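Local coordinates for protein ubiquitin-conjugating enzyme E2-21 kDa (Pichia angusta, PDB 5NL8) that probably carries activated ubiquitin as a cysteine thioester and passes it to other proteins, an E2 conjugating activity needed for peroxisome biogenesis, at residues A[32-36]-A[47-51]; A[63-67]-A[79-83]; A[82-87]-A[105-109]; A[110-114]-A[149-155]. All blocks are in the same frame, centred on the assembly; numbering follows the deposited sequence.

In the fold
Contacts 1 and 2 hold the same four-stranded antiparallel sheet: 32-36 with 47-51 is its first hairpin, 63-67 with 79-83 its last, and the middle strands join them through the backbone pairs Ala48-Leu65 and Ile50-Trp63. Contact 1 is the most buried, and both rely on main-chain bonds with apolar packing on the helix-facing side. Contact 3 continues from contact 2 through Phe82 and Val83 into irregular loops, where ring stacking and a methionine replace strand pairing. Contact 4, farthest from the chain centre and only partly buried, contains no strand at all; there a buried asparagine amide binds loop backbone close to Cys121, the predicted thioester cysteine.

Contact 1: residues A[32-36]-A[47-51]; sequences GIVDL and SAVIR
A classic beta bulge, two residues (Val34 and Asp35) set against the single Val49, interrupts the antiparallel pairing of strands 33-38 and 45-51, the first hairpin of the four-stranded sheet of the ubiquitin-conjugating fold. The paired portions run at 169° to each other. Evidence for the bulge is the carbonyl of Val49, which accepts two amides. Val34 N lies 2.8 Å from Val49 O, somewhat tilted from the carbonyl plane, whereas Asp35 N, at 3.0 Å from Val49 O, lies in that plane on a lone pair. The register therefore slips by one residue between the non-hydrogen-bonded pair Ile33-Ile50 and the hydrogen-bonded pair Asp35-Val49, which Val49 N completes by donating to Asp35 O over 2.9 Å. Beyond Ile33, Arg51 N donates to Gly32 O at 2.8 Å. With its phi at 111°, Gly32 could hardly carry a side chain: a CB would jam against the preceding carbonyl and press on Arg51 O.

The extra residue Val34 points its CB at the partner strand, 3.8 Å from Val49 CG1. With CG1 anti to the backbone N (chi1 178°), CG2 is left over one face of the Arg51 guanidinium, 3.9 Å from Arg51 NH1, the two side chains crossing at about a right angle. Leu36 CD1 reaches Ala48 CB at 4.1 Å among the residues turned inward.

On that inner side Ile33 and Ala48 rest on Leu139 and Ile50 on Ile142 of helix 135-147, while Leu36 meets Tyr14 and Val17 of helix 6-21. Arg102 touches Asp35 and Val49 on the other face, and strand 62-68 extends the sheet beyond strand 45-51.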
loop_
_atom_site.group_PDB
_atom_site.type_symbol
_atom_site.label_atom_id
_atom_site.label_comp_id
_atom_site.label_asym_id
_atom_site.label_seq_id
_atom_site.Cartn_x
_atom_site.Cartn_y
_atom_site.Cartn_z
ATOM N N GLY A 32 -8.205 -6.578 -2.076
ATOM C CA GLY A 32 -7.908 -5.321 -1.411
ATOM C C GLY A 32 -7.479 -4.200 -2.340
ATOM O O GLY A 32 -7.326 -3.054 -1.914
ATOM N N ILE A 33 -7.279 -4.526 -3.612
ATOM C CA ILE A 33 -6.952 -3.514 -4.608
ATOM C C ILE A 33 -8.168 -2.643 -4.895
ATOM O O ILE A 33 -9.225 -3.147 -5.277
ATOM C CB ILE A 33 -6.467 -4.145 -5.921
ATOM C CG1 ILE A 33 -5.237 -5.015 -5.672
ATOM C CG2 ILE A 33 -6.162 -3.068 -6.949
ATOM C CD1 ILE A 33 -4.744 -5.725 -6.912
ATOM N N VAL A 34 -8.016 -1.336 -4.710
ATOM C CA VAL A 34 -9.118 -0.410 -4.929
ATOM C C VAL A 34 -8.909 0.425 -6.189
ATOM O O VAL A 34 -9.849 0.642 -6.952
ATOM C CB VAL A 34 -9.317 0.521 -3.723
ATOM C CG1 VAL A 34 -10.437 1.520 -3.994
ATOM C CG2 VAL A 34 -9.620 -0.296 -2.477
ATOM N N ASP A 35 -7.683 0.886 -6.418
ATOM C CA ASP A 35 -7.416 1.667 -7.628
ATOM C C ASP A 35 -5.963 1.552 -8.086
ATOM O O ASP A 35 -5.087 1.162 -7.312
ATOM C CB ASP A 35 -7.784 3.138 -7.398
ATOM C CG ASP A 35 -7.970 3.909 -8.699
ATOM O OD1 ASP A 35 -8.083 3.265 -9.765
ATOM O OD2 ASP A 35 -8.010 5.157 -8.652
ATOM N N LEU A 36 -5.724 1.892 -9.352
ATOM C CA LEU A 36 -4.389 1.862 -9.948
ATOM C C LEU A 36 -4.340 2.711 -11.219
ATOM O O LEU A 36 -5.206 2.583 -12.080
ATOM C CB LEU A 36 -3.977 0.422 -10.270
ATOM C CG LEU A 36 -2.672 0.223 -11.051
ATOM C CD1 LEU A 36 -1.461 0.565 -10.189
ATOM C CD2 LEU A 36 -2.565 -1.200 -11.577
ATOM N N SER A 47 0.502 5.140 -9.263
ATOM C CA SER A 47 -0.236 5.434 -8.048
ATOM C C SER A 47 -1.301 4.362 -7.831
ATOM O O SER A 47 -2.032 4.011 -8.762
ATOM C CB SER A 47 -0.882 6.817 -8.132
ATOM O OG SER A 47 -1.747 7.040 -7.036
ATOM N N ALA A 48 -1.386 3.836 -6.612
ATOM C CA ALA A 48 -2.396 2.825 -6.306
ATOM C C ALA A 48 -3.152 3.150 -5.026
ATOM O O ALA A 48 -2.702 3.955 -4.213
ATOM C CB ALA A 48 -1.757 1.444 -6.201
ATOM N N VAL A 49 -4.313 2.524 -4.863
ATOM C CA VAL A 49 -5.088 2.643 -3.634
ATOM C C VAL A 49 -5.503 1.255 -3.164
ATOM O O VAL A 49 -6.103 0.496 -3.935
ATOM C CB VAL A 49 -6.348 3.518 -3.822
ATOM C CG1 VAL A 49 -7.198 3.507 -2.557
ATOM C CG2 VAL A 49 -5.965 4.945 -4.198
ATOM N N ILE A 50 -5.172 0.926 -1.913
ATOM C CA ILE A 50 -5.515 -0.382 -1.344
ATOM C C ILE A 50 -6.298 -0.284 -0.036
ATOM O O ILE A 50 -6.179 0.694 0.706
ATOM C CB ILE A 50 -4.257 -1.251 -1.079
ATOM C CG1 ILE A 50 -3.342 -0.590 -0.043
ATOM C CG2 ILE A 50 -3.514 -1.534 -2.371
ATOM C CD1 ILE A 50 -2.181 -1.465 0.406
ATOM N N ARG A 51 -7.093 -1.316 0.239
ATOM C CA ARG A 51 -7.879 -1.400 1.465
ATOM C C ARG A 51 -7.233 -2.364 2.456
ATOM O O ARG A 51 -6.735 -3.420 2.069
ATOM C CB ARG A 51 -9.316 -1.842 1.153
ATOM C CG ARG A 51 -10.194 -2.078 2.378
ATOM C CD ARG A 51 -11.624 -2.480 1.996
ATOM N NE ARG A 51 -12.371 -1.387 1.373
ATOM C CZ ARG A 51 -12.716 -1.344 0.088
ATOM N NH1 ARG A 51 -12.390 -2.338 -0.724
ATOM N NH2 ARG A 51 -13.397 -0.306 -0.384
HETATM O O HOH W 1 -4.913 5.914 -7.361
#

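Contact 2: residues A[63-67]-A[79-83]; sequences WKLEI and KIKFV
Leu65 CD2 sits over one face of the Phe82 ring, 3.6 Å from its centroid and 15° off the normal, a CH-pi contact between side chains that lie side by side and point the same way. Phe82 CG is anti to its carbonyl carbon (chi1 -76°), which swings the ring back toward the leucine and presents its rim to Trp63. There Trp63 CB lies in the ring plane, 3.9 Å from Phe82 CE2. The rings themselves form an offset edge-to-face pair, the edge of Phe82 toward the five-membered ring of Trp63 with planes at 89°. With an alanine here, Leu65 CD2 would probably lose the ring face it rests on and Trp63 its edge partner, opening a gap between them. Farther along the same face, Ile67 CG1 packs 3.9 Å from Ile80 CG1.

These pairs belong to the last antiparallel hairpin of the sheet. Glu66 N donates to Lys81 O at 2.9 Å, and Lys81 N returns the bond to Glu66 O at 3.0 Å; both donors approach nearly along the C=O axis. Val83 N binds Lys64 O, also at 3.0 Å, but from above the carbonyl plane. On the outer face Lys81 NZ stays 4.1 Å from Glu66 OE1, beyond a salt bridge, while Glu66 OE2 is engaged by Arg45. A water bridges Lys64 N and Val83 O.

In the second shell, helix 135-147 sets Leu139 against Leu65 and Ile67, and Ile142 against Ile80 and Phe82. Trp63 NE1 is tied to Lys107 O, which helps hold the indole, and Leu125 of helix 122-126 touches Ile80.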
loop_
_atom_site.group_PDB
_atom_site.type_symbol
_atom_site.label_atom_id
_atom_site.label_comp_id
_atom_site.label_asym_id
_atom_site.label_seq_id
_atom_site.Cartn_x
_atom_site.Cartn_y
_atom_site.Cartn_z
ATOM N N TRP A 63 -5.356 3.174 1.949
ATOM C CA TRP A 63 -4.028 3.774 1.859
ATOM C C TRP A 63 -3.589 3.958 0.409
ATOM O O TRP A 63 -3.972 3.189 -0.477
ATOM C CB TRP A 63 -2.993 2.927 2.597
ATOM C CG TRP A 63 -3.005 3.127 4.070
ATOM C CD1 TRP A 63 -2.281 4.039 4.778
ATOM C CD2 TRP A 63 -3.784 2.396 5.022
ATOM N NE1 TRP A 63 -2.555 3.918 6.122
ATOM C CE2 TRP A 63 -3.476 2.919 6.300
ATOM C CE3 TRP A 63 -4.706 1.351 4.929
ATOM C CZ2 TRP A 63 -4.062 2.432 7.468
ATOM C CZ3 TRP A 63 -5.289 0.868 6.092
ATOM C CH2 TRP A 63 -4.963 1.409 7.344
ATOM N N LYS A 64 -2.773 4.984 0.186
ATOM C CA LYS A 64 -2.242 5.280 -1.136
ATOM C C LYS A 64 -0.811 4.768 -1.249
ATOM O O LYS A 64 -0.054 4.776 -0.275
ATOM C CB LYS A 64 -2.294 6.784 -1.414
ATOM C CG LYS A 64 -2.713 7.163 -2.826
ATOM C CD LYS A 64 -3.691 8.335 -2.800
ATOM C CE LYS A 64 -4.169 8.721 -4.195
ATOM N NZ LYS A 64 -3.061 9.233 -5.050
ATOM N N LEU A 65 -0.449 4.331 -2.446
ATOM C CA LEU A 65 0.870 3.774 -2.698
ATOM C C LEU A 65 1.490 4.419 -3.924
ATOM O O LEU A 65 0.785 4.797 -4.864
ATOM C CB LEU A 65 0.794 2.261 -2.913
ATOM C CG LEU A 65 0.247 1.350 -1.818
ATOM C CD1 LEU A 65 0.113 -0.054 -2.370
ATOM C CD2 LEU A 65 1.158 1.354 -0.608
ATOM N N GLU A 66 2.813 4.526 -3.905
ATOM C CA GLU A 66 3.573 4.938 -5.073
ATOM C C GLU A 66 4.537 3.822 -5.472
ATOM O O GLU A 66 5.213 3.224 -4.623
ATOM C CB GLU A 66 4.326 6.239 -4.802
ATOM C CG GLU A 66 5.200 6.692 -5.956
ATOM C CD GLU A 66 5.852 8.033 -5.699
ATOM O OE1 GLU A 66 5.214 8.893 -5.053
ATOM O OE2 GLU A 66 7.004 8.228 -6.138
ATOM N N ILE A 67 4.578 3.543 -6.773
ATOM C CA ILE A 67 5.326 2.418 -7.310
ATOM C C ILE A 67 6.291 2.860 -8.404
ATOM O O ILE A 67 5.886 3.444 -9.402
ATOM C CB ILE A 67 4.387 1.348 -7.886
ATOM C CG1 ILE A 67 3.375 0.901 -6.831
ATOM C CG2 ILE A 67 5.180 0.157 -8.397
ATOM C CD1 ILE A 67 2.009 0.590 -7.404
ATOM N N LYS A 79 9.866 -0.994 -6.817
ATOM C CA LYS A 79 10.068 -0.397 -5.504
ATOM C C LYS A 79 8.774 0.292 -5.099
ATOM O O LYS A 79 8.202 1.051 -5.875
ATOM C CB LYS A 79 11.236 0.592 -5.511
ATOM C CG LYS A 79 12.605 -0.065 -5.612
ATOM C CD LYS A 79 13.721 0.968 -5.581
ATOM C CE LYS A 79 15.066 0.340 -5.914
ATOM N NZ LYS A 79 16.080 1.367 -6.289
ATOM N N ILE A 80 8.297 0.017 -3.893
ATOM C CA ILE A 80 6.981 0.497 -3.500
ATOM C C ILE A 80 7.026 1.195 -2.149
ATOM O O ILE A 80 7.723 0.752 -1.236
ATOM C CB ILE A 80 5.966 -0.669 -3.474
ATOM C CG1 ILE A 80 5.903 -1.321 -4.857
ATOM C CG2 ILE A 80 4.594 -0.190 -3.038
ATOM C CD1 ILE A 80 4.921 -2.456 -4.982
ATOM N N LYS A 81 6.300 2.303 -2.032
ATOM C CA LYS A 81 6.217 3.008 -0.759
ATOM C C LYS A 81 4.799 3.490 -0.474
ATOM O O LYS A 81 4.023 3.739 -1.394
ATOM C CB LYS A 81 7.184 4.200 -0.733
ATOM C CG LYS A 81 6.754 5.380 -1.602
ATOM C CD LYS A 81 7.661 6.592 -1.400
ATOM C CE LYS A 81 7.156 7.798 -2.184
ATOM N NZ LYS A 81 8.057 8.978 -2.057
ATOM N N PHE A 82 4.464 3.611 0.810
ATOM C CA PHE A 82 3.221 4.254 1.220
ATOM C C PHE A 82 3.338 5.770 1.104
ATOM O O PHE A 82 4.402 6.342 1.356
ATOM C CB PHE A 82 2.854 3.871 2.657
ATOM C CG PHE A 82 2.287 2.491 2.789
ATOM C CD1 PHE A 82 3.123 1.395 2.945
ATOM C CD2 PHE A 82 0.919 2.286 2.756
ATOM C CE1 PHE A 82 2.599 0.118 3.062
ATOM C CE2 PHE A 82 0.390 1.012 2.869
ATOM C CZ PHE A 82 1.231 -0.073 3.024
ATOM N N VAL A 83 2.243 6.417 0.724
ATOM C CA VAL A 83 2.189 7.875 0.686
ATOM C C VAL A 83 1.945 8.423 2.091
ATOM O O VAL A 83 0.858 8.274 2.648
ATOM C CB VAL A 83 1.089 8.380 -0.261
ATOM C CG1 VAL A 83 0.985 9.899 -0.193
ATOM C CG2 VAL A 83 1.357 7.916 -1.691
HETATM O O HOH W 2 -1.536 6.648 2.384
#

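Contact 3: residues A[82-87]-A[105-109]; sequences FVVFGE and CYKMP
Met108 lies over the Phe82 ring in a Met-aromatic contact, where strand 79-82 of this E2 fold runs out into the loop before helix 87-94 and meets the loop after strand 104-105. Met108 CG stands 3.8 Å above the ring centroid of Phe82 and 8° off its normal, on the face opposite the one Leu65 occupies, so the ring is sandwiched. Bends at its second and third torsions curl the methionine over the ring: SD is 4.7 Å from the Phe82 centroid, and Met108 CE comes down to 3.6 Å from Phe82 CE2.

At the outer end the chemistry turns to stacking. Phe85 and Tyr106 form an offset stack with centroids 4.6 Å apart and planes at 21°, Phe85 CE2 lying above the rim of the tyrosine ring. Beside it, Phe85 N donates to Tyr106 O in the carbonyl plane, a rather long bond at 3.3 Å. Lys107 CB starts out away from the loop 82-87, but a bend at chi2 (-76°) brings its end back, and NZ donates to Phe85 O at 3.0 Å. Phe85 is thus gripped at both its N-H and its C=O. Between the two clusters, the water on Val83 O also donates to Cys105 O, 2.8 Å from it.

Gly86 is the N-cap of helix 87-94, whose Ile90 touches Phe85, Tyr106 and Lys107. Leu146 of helix 135-147 meets both Phe82 and Met108. Strand 104-105, which ends in Cys105, pairs with strand 183-184, and strand 62-68 sets Trp63 against Met108.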
loop_
_atom_site.group_PDB
_atom_site.type_symbol
_atom_site.label_atom_id
_atom_site.label_comp_id
_atom_site.label_asym_id
_atom_site.label_seq_id
_atom_site.Cartn_x
_atom_site.Cartn_y
_atom_site.Cartn_z
ATOM N N PHE A 82 4.464 3.611 0.810
ATOM C CA PHE A 82 3.221 4.254 1.220
ATOM C C PHE A 82 3.338 5.770 1.104
ATOM O O PHE A 82 4.402 6.342 1.356
ATOM C CB PHE A 82 2.854 3.871 2.657
ATOM C CG PHE A 82 2.287 2.491 2.789
ATOM C CD1 PHE A 82 3.123 1.395 2.945
ATOM C CD2 PHE A 82 0.919 2.286 2.756
ATOM C CE1 PHE A 82 2.599 0.118 3.062
ATOM C CE2 PHE A 82 0.390 1.012 2.869
ATOM C CZ PHE A 82 1.231 -0.073 3.024
ATOM N N VAL A 83 2.243 6.417 0.724
ATOM C CA VAL A 83 2.189 7.875 0.686
ATOM C C VAL A 83 1.945 8.423 2.091
ATOM O O VAL A 83 0.858 8.274 2.648
ATOM C CB VAL A 83 1.089 8.380 -0.261
ATOM C CG1 VAL A 83 0.985 9.899 -0.193
ATOM C CG2 VAL A 83 1.357 7.916 -1.691
ATOM N N VAL A 84 2.973 9.050 2.651
ATOM C CA VAL A 84 2.932 9.588 4.007
ATOM C C VAL A 84 3.137 11.105 3.991
ATOM O O VAL A 84 4.105 11.596 3.415
ATOM C CB VAL A 84 4.013 8.930 4.895
ATOM C CG1 VAL A 84 4.061 9.587 6.265
ATOM C CG2 VAL A 84 3.759 7.425 5.019
ATOM N N PHE A 85 2.220 11.842 4.612
ATOM C CA PHE A 85 2.323 13.300 4.681
ATOM C C PHE A 85 2.699 13.760 6.087
ATOM O O PHE A 85 2.540 13.019 7.053
ATOM C CB PHE A 85 1.006 13.965 4.266
ATOM C CG PHE A 85 0.653 13.782 2.813
ATOM C CD1 PHE A 85 1.640 13.579 1.862
ATOM C CD2 PHE A 85 -0.671 13.818 2.402
ATOM C CE1 PHE A 85 1.310 13.410 0.523
ATOM C CE2 PHE A 85 -1.010 13.652 1.068
ATOM C CZ PHE A 85 -0.018 13.447 0.128
ATOM N N GLY A 86 3.194 14.988 6.198
ATOM C CA GLY A 86 3.444 15.590 7.494
ATOM C C GLY A 86 2.140 16.004 8.149
ATOM O O GLY A 86 1.152 16.270 7.463
ATOM N N GLU A 87 2.143 16.053 9.478
ATOM C CA GLU A 87 0.972 16.425 10.275
ATOM C C GLU A 87 0.333 17.753 9.832
ATOM O O GLU A 87 -0.899 17.879 9.756
ATOM C CB GLU A 87 1.373 16.506 11.750
ATOM C CG GLU A 87 2.689 17.250 11.963
ATOM C CD GLU A 87 3.043 17.436 13.423
ATOM O OE1 GLU A 87 2.863 16.479 14.203
ATOM O OE2 GLU A 87 3.501 18.541 13.783
ATOM N N CYS A 105 -6.093 7.370 4.752
ATOM C CA CYS A 105 -5.197 7.615 5.877
ATOM C C CYS A 105 -3.778 7.880 5.384
ATOM O O CYS A 105 -3.253 7.135 4.561
ATOM C CB CYS A 105 -5.206 6.429 6.838
ATOM S SG CYS A 105 -4.102 6.641 8.253
ATOM N N TYR A 106 -3.153 8.937 5.893
ATOM C CA TYR A 106 -1.845 9.343 5.385
ATOM C C TYR A 106 -0.703 9.136 6.379
ATOM O O TYR A 106 0.308 9.837 6.323
ATOM C CB TYR A 106 -1.885 10.806 4.944
ATOM C CG TYR A 106 -2.691 11.019 3.689
ATOM C CD1 TYR A 106 -2.200 10.618 2.454
ATOM C CD2 TYR A 106 -3.946 11.613 3.735
ATOM C CE1 TYR A 106 -2.929 10.806 1.302
ATOM C CE2 TYR A 106 -4.685 11.804 2.584
ATOM C CZ TYR A 106 -4.170 11.400 1.371
ATOM O OH TYR A 106 -4.891 11.584 0.216
ATOM N N LYS A 107 -0.875 8.180 7.285
ATOM C CA LYS A 107 0.209 7.697 8.134
ATOM C C LYS A 107 0.142 6.172 8.156
ATOM O O LYS A 107 -0.943 5.607 8.274
ATOM C CB LYS A 107 0.104 8.264 9.554
ATOM C CG LYS A 107 0.308 9.771 9.675
ATOM C CD LYS A 107 1.778 10.163 9.563
ATOM C CE LYS A 107 1.978 11.633 9.916
ATOM N NZ LYS A 107 3.392 12.078 9.731
ATOM N N MET A 108 1.285 5.502 8.024
ATOM C CA MET A 108 1.299 4.039 8.041
ATOM C C MET A 108 2.235 3.492 9.119
ATOM O O MET A 108 3.442 3.376 8.906
ATOM C CB MET A 108 1.694 3.485 6.665
ATOM C CG MET A 108 1.986 1.977 6.634
ATOM S SD MET A 108 0.751 0.943 7.455
ATOM C CE MET A 108 -0.594 1.061 6.286
ATOM N N PRO A 109 1.673 3.162 10.292
ATOM C CA PRO A 109 2.428 2.519 11.372
ATOM C C PRO A 109 2.461 1.003 11.201
ATOM O O PRO A 109 1.447 0.322 11.372
ATOM C CB PRO A 109 1.653 2.926 12.625
ATOM C CG PRO A 109 0.255 3.080 12.155
ATOM C CD PRO A 109 0.305 3.517 10.712
HETATM O O HOH W 2 -1.536 6.648 2.384
#

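Contact 4: residues A[110-114]-A[149-155]; sequences HPNVN and PEPLSPL
Asn112 reaches into the loop 149-155 with its side-chain amide; it is the asparagine of the His-Pro-Asn motif of ubiquitin-conjugating enzymes, which in relatives is thought to support the active-site loop or stabilise the oxyanion during transfer. Its CB points away from that loop, but CG, anti to the carbonyl carbon (chi1 -56°), turns the amide back and comes 3.8 Å from Glu150 O. OD1 accepts from Glu150 N at 3.1 Å, in the carbonyl plane and on a lone pair. ND2 donates to Ser153 O at 2.8 Å and to Glu150 O at 2.9 Å, with both acceptors close to the amide plane. Three bonds thus fix the rotation of this buried group and brace the loop. Replacing the amide by the methyl of an alanine would probably leave Glu150 N and the carbonyls of Glu150 and Ser153 without these mates and the loop freer to shift.

The base is held too: His110 to Val113 is a type I turn, and Asn112 N donates to His110 ND1 over 2.9 Å. Pro149 CG lies 3.6 Å from His110 NE2, which is itself bonded to Leu145 O. Alongside, Leu155 N donates to Pro111 O at 2.8 Å.

Ser153 and Leu155 touch Cys121, the predicted thioester cysteine, whose backbone also bonds to Asn112. Around them, helix 157-164 covers Pro111 with Met159 and Pro149 with Leu163, helix 122-126 places Ile124 on Asn112, and helix 135-147 packs Leu145 against Asn112 too.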
loop_
_atom_site.group_PDB
_atom_site.type_symbol
_atom_site.label_atom_id
_atom_site.label_comp_id
_atom_site.label_asym_id
_atom_site.label_seq_id
_atom_site.Cartn_x
_atom_site.Cartn_y
_atom_site.Cartn_z
ATOM N N HIS A 110 3.633 0.483 10.865
ATOM C CA HIS A 110 3.776 -0.928 10.547
ATOM C C HIS A 110 5.230 -1.337 10.720
ATOM O O HIS A 110 6.133 -0.574 10.378
ATOM C CB HIS A 110 3.297 -1.203 9.115
ATOM C CG HIS A 110 3.265 -2.653 8.748
ATOM N ND1 HIS A 110 4.402 -3.366 8.426
ATOM C CD2 HIS A 110 2.233 -3.523 8.637
ATOM C CE1 HIS A 110 4.069 -4.612 8.140
ATOM N NE2 HIS A 110 2.761 -4.733 8.257
ATOM N N PRO A 111 5.460 -2.535 11.273
ATOM C CA PRO A 111 6.802 -3.074 11.512
ATOM C C PRO A 111 7.743 -3.006 10.303
ATOM O O PRO A 111 8.942 -2.799 10.497
ATOM C CB PRO A 111 6.519 -4.526 11.894
ATOM C CG PRO A 111 5.201 -4.454 12.594
ATOM C CD PRO A 111 4.414 -3.394 11.859
ATOM N N ASN A 112 7.218 -3.157 9.090
ATOM C CA ASN A 112 8.066 -3.192 7.897
ATOM C C ASN A 112 7.995 -1.916 7.049
ATOM O O ASN A 112 8.313 -1.936 5.860
ATOM C CB ASN A 112 7.698 -4.399 7.028
ATOM C CG ASN A 112 7.780 -5.714 7.783
ATOM O OD1 ASN A 112 6.760 -6.334 8.084
ATOM N ND2 ASN A 112 8.997 -6.153 8.081
ATOM N N VAL A 113 7.579 -0.813 7.662
ATOM C CA VAL A 113 7.446 0.456 6.950
ATOM C C VAL A 113 8.136 1.610 7.683
ATOM O O VAL A 113 7.951 1.788 8.887
ATOM C CB VAL A 113 5.954 0.825 6.733
ATOM C CG1 VAL A 113 5.817 2.209 6.109
ATOM C CG2 VAL A 113 5.260 -0.219 5.869
ATOM N N ASN A 114 8.933 2.382 6.949
ATOM C CA ASN A 114 9.527 3.613 7.467
ATOM C C ASN A 114 8.441 4.651 7.736
ATOM O O ASN A 114 7.794 5.133 6.808
ATOM C CB ASN A 114 10.566 4.158 6.478
ATOM C CG ASN A 114 11.374 5.325 7.040
ATOM O OD1 ASN A 114 10.823 6.288 7.569
ATOM N ND2 ASN A 114 12.693 5.237 6.918
ATOM N N PRO A 149 2.960 -9.198 9.185
ATOM C CA PRO A 149 4.270 -8.549 9.299
ATOM C C PRO A 149 5.369 -9.556 9.614
ATOM O O PRO A 149 5.090 -10.593 10.214
ATOM C CB PRO A 149 4.083 -7.567 10.463
ATOM C CG PRO A 149 2.597 -7.465 10.668
ATOM C CD PRO A 149 2.047 -8.789 10.264
ATOM N N GLU A 150 6.596 -9.258 9.204
ATOM C CA GLU A 150 7.738 -10.069 9.604
ATOM C C GLU A 150 8.713 -9.246 10.438
ATOM O O GLU A 150 9.405 -8.369 9.916
ATOM C CB GLU A 150 8.448 -10.664 8.384
ATOM C CG GLU A 150 8.602 -9.721 7.207
ATOM C CD GLU A 150 7.759 -10.141 6.023
ATOM O OE1 GLU A 150 8.312 -10.270 4.909
ATOM O OE2 GLU A 150 6.540 -10.343 6.206
ATOM N N PRO A 151 8.769 -9.529 11.748
ATOM C CA PRO A 151 9.665 -8.827 12.676
ATOM C C PRO A 151 11.146 -9.098 12.399
ATOM O O PRO A 151 12.000 -8.589 13.121
ATOM C CB PRO A 151 9.256 -9.380 14.047
ATOM C CG PRO A 151 8.619 -10.698 13.753
ATOM C CD PRO A 151 7.926 -10.520 12.438
ATOM N N LEU A 152 11.439 -9.883 11.367
ATOM C CA LEU A 152 12.815 -10.139 10.957
ATOM C C LEU A 152 13.460 -8.905 10.328
ATOM O O LEU A 152 14.633 -8.620 10.571
ATOM C CB LEU A 152 12.872 -11.312 9.973
ATOM C CG LEU A 152 12.782 -12.730 10.548
ATOM C CD1 LEU A 152 13.370 -13.744 9.576
ATOM C CD2 LEU A 152 13.475 -12.817 11.900
ATOM N N SER A 153 12.695 -8.173 9.522
ATOM C CA SER A 153 13.224 -7.004 8.817
ATOM C C SER A 153 12.444 -5.721 9.123
ATOM O O SER A 153 11.680 -5.239 8.286
ATOM C CB SER A 153 13.229 -7.266 7.309
ATOM O OG SER A 153 12.077 -7.990 6.912
ATOM N N PRO A 154 12.656 -5.151 10.321
ATOM C CA PRO A 154 11.885 -3.997 10.798
ATOM C C PRO A 154 12.414 -2.638 10.334
ATOM O O PRO A 154 13.625 -2.423 10.276
ATOM C CB PRO A 154 12.011 -4.117 12.314
ATOM C CG PRO A 154 13.374 -4.695 12.508
ATOM C CD PRO A 154 13.620 -5.618 11.335
ATOM N N LEU A 155 11.493 -1.731 10.015
ATOM C CA LEU A 155 11.832 -0.338 9.750
ATOM C C LEU A 155 11.176 0.548 10.800
ATOM O O LEU A 155 11.484 1.735 10.913
ATOM C CB LEU A 155 11.392 0.086 8.344
ATOM C CG LEU A 155 12.027 -0.664 7.171
ATOM C CD1 LEU A 155 11.584 -0.063 5.845
ATOM C CD2 LEU A 155 13.539 -0.657 7.288
#